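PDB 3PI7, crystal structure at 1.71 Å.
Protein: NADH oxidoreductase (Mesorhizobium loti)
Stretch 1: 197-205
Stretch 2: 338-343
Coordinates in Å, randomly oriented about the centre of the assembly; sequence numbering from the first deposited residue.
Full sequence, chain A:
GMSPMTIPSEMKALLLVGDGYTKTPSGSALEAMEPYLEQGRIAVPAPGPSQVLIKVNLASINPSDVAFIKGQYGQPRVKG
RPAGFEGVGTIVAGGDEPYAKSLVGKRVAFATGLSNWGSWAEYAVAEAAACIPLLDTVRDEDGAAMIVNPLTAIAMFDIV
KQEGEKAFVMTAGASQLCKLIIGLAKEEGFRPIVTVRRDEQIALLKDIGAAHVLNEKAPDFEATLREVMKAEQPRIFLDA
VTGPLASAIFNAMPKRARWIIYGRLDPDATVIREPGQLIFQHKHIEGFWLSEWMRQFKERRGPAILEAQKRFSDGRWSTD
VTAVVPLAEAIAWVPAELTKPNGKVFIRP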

# COMPACT_ATOMS: atom_id res chain seq x y z
N ARG A 197 14.55 -7.85 19.11
CA ARG A 197 15.99 -7.91 18.80
C ARG A 197 16.78 -8.60 19.93
O ARG A 197 17.97 -8.87 19.77
CB ARG A 197 16.56 -6.49 18.58
CG ARG A 197 16.00 -5.81 17.34
CD ARG A 197 16.44 -4.37 17.20
N ARG A 198 16.11 -8.86 21.07
CA ARG A 198 16.73 -9.47 22.25
C ARG A 198 15.97 -10.69 22.73
O ARG A 198 14.77 -10.60 22.99
CB ARG A 198 16.80 -8.45 23.41
CG ARG A 198 17.43 -7.11 23.07
CD ARG A 198 17.09 -6.06 24.11
NE ARG A 198 17.12 -4.70 23.55
CZ ARG A 198 17.98 -3.76 23.91
NH1 ARG A 198 18.88 -4.00 24.85
NH2 ARG A 198 17.93 -2.56 23.34
N ASP A 199 16.67 -11.82 22.92
CA ASP A 199 16.07 -13.05 23.46
C ASP A 199 15.44 -12.81 24.86
O ASP A 199 14.42 -13.43 25.19
CB ASP A 199 17.13 -14.16 23.55
CG ASP A 199 17.29 -15.01 22.30
OD1 ASP A 199 16.52 -14.81 21.33
OD2 ASP A 199 18.17 -15.90 22.30
N GLU A 200 16.01 -11.88 25.65
CA GLU A 200 15.56 -11.54 27.00
C GLU A 200 14.15 -10.91 27.02
O GLU A 200 13.56 -10.79 28.10
CB GLU A 200 16.57 -10.63 27.73
CG GLU A 200 16.72 -9.23 27.14
N GLN A 201 13.62 -10.47 25.86
CA GLN A 201 12.31 -9.86 25.79
C GLN A 201 11.24 -10.88 25.41
O GLN A 201 10.06 -10.54 25.40
CB GLN A 201 12.32 -8.71 24.77
CG GLN A 201 13.10 -7.52 25.29
CD GLN A 201 13.36 -6.50 24.23
OE1 GLN A 201 13.56 -6.83 23.06
NE2 GLN A 201 13.42 -5.23 24.63
N ILE A 202 11.62 -12.12 25.11
CA ILE A 202 10.67 -13.15 24.70
C ILE A 202 9.73 -13.49 25.86
O ILE A 202 8.51 -13.37 25.71
CB ILE A 202 11.40 -14.39 24.10
CG1 ILE A 202 12.08 -13.99 22.76
CG2 ILE A 202 10.44 -15.57 23.90
CD1 ILE A 202 13.00 -15.02 22.11
N ALA A 203 10.29 -13.89 27.03
CA ALA A 203 9.47 -14.28 28.18
C ALA A 203 8.48 -13.19 28.58
O ALA A 203 7.30 -13.51 28.79
CB ALA A 203 10.35 -14.65 29.36
N LEU A 204 8.91 -11.92 28.64
CA LEU A 204 7.98 -10.89 29.11
C LEU A 204 6.85 -10.67 28.13
O LEU A 204 5.71 -10.44 28.58
CB LEU A 204 8.66 -9.57 29.48
CG LEU A 204 9.17 -8.62 28.39
CD1 LEU A 204 8.14 -7.54 28.10
CD2 LEU A 204 10.44 -7.90 28.87
N LEU A 205 7.14 -10.72 26.82
CA LEU A 205 6.08 -10.49 25.82
C LEU A 205 5.12 -11.65 25.78
O LEU A 205 3.92 -11.43 25.67
CB LEU A 205 6.65 -10.17 24.44
CG LEU A 205 7.34 -8.81 24.40
CD1 LEU A 205 8.00 -8.56 23.09
CD2 LEU A 205 6.38 -7.66 24.78
N LEU A 338 16.96 5.87 27.86
CA LEU A 338 16.21 5.35 26.72
C LEU A 338 16.81 4.04 26.18
O LEU A 338 16.08 3.27 25.58
CB LEU A 338 16.10 6.40 25.60
CG LEU A 338 15.07 7.53 25.79
CD1 LEU A 338 15.07 8.45 24.59
CD2 LEU A 338 13.64 6.98 25.97
N THR A 339 18.12 3.79 26.42
CA THR A 339 18.80 2.57 25.96
C THR A 339 18.36 1.35 26.76
O THR A 339 18.43 0.23 26.25
CB THR A 339 20.33 2.70 26.00
OG1 THR A 339 20.77 2.98 27.33
CG2 THR A 339 20.85 3.73 25.03
N LYS A 340 17.91 1.57 28.01
CA LYS A 340 17.41 0.50 28.88
C LYS A 340 16.22 -0.19 28.19
O LYS A 340 15.25 0.48 27.83
CB LYS A 340 16.98 1.06 30.25
CG LYS A 340 18.06 0.98 31.33
CD LYS A 340 18.88 2.26 31.43
CE LYS A 340 19.69 2.34 32.71
NZ LYS A 340 18.87 2.81 33.86
N PRO A 341 16.31 -1.51 27.92
CA PRO A 341 15.16 -2.18 27.29
C PRO A 341 13.99 -2.23 28.26
O PRO A 341 14.21 -2.31 29.48
CB PRO A 341 15.70 -3.57 26.93
CG PRO A 341 16.82 -3.81 27.87
CD PRO A 341 17.39 -2.47 28.26
N ASN A 342 12.76 -2.14 27.72
CA ASN A 342 11.48 -2.17 28.46
C ASN A 342 11.30 -0.89 29.29
O ASN A 342 12.27 -0.17 29.55
CB ASN A 342 11.35 -3.45 29.34
CG ASN A 342 11.93 -4.71 28.70
OD1 ASN A 342 11.65 -5.04 27.53
ND2 ASN A 342 12.80 -5.41 29.42
N GLY A 343 10.05 -0.58 29.63
CA GLY A 343 9.69 0.62 30.39
C GLY A 343 9.82 1.94 29.65
O GLY A 343 10.65 2.11 28.76

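How do the two backbones lie against each other? Stretch 1 runs from a loop into a helix that is established by I202 and continues beyond L205, while P341 and N342, which make most of the contact, lie in a loop. Q201 N bonds to R198 O at 3.1 Å and L205 N to Q201 O at 3.3 Å. R198, Q201 and L204, spaced three residues apart, point their CA-to-CB bonds toward stretch 2. The main chains remain well apart: the nearest CA atoms, those of Q201 and N342, are 8.2 Å from each other, so side chains must fill the gap.

What bonds the stretches together? A single weak hydrogen bond crosses between them, from Q201 NE2 to N342 OD1 at 3.4 Å, with an angle of 148° at the hydrogen. One amide donates to the carbonyl oxygen of another, an uncharged pairing whose long distance limits its strength. Q201 is buried, and the same NE2 lies 3.6 Å from P341 CB, so its amide also packs against the proline.

How does R198 meet the loop? Its extended side chain carries the guanidinium to P341, whose CG sits over one face of the group, 3.7 Å from R198 NH1. Such a flat face can pack on aliphatic carbon while the N-H groups point outward in its plane. R198 NH2 is 4.1 Å from T339 O, too distant for a hydrogen bond, and no salt bridge joins the stretches.

What does L204 add? Its CD2 comes within 3.4 Å of N342 OD1, a close van der Waals contact between a methyl group and the oxygen that accepts the Q201 bond. N342 OD1 thus lies close to both residues, and N342 ND2 is also 3.5 Å from L204 CD2, so the methyl packs against the whole amide in a small interface of 239 Å².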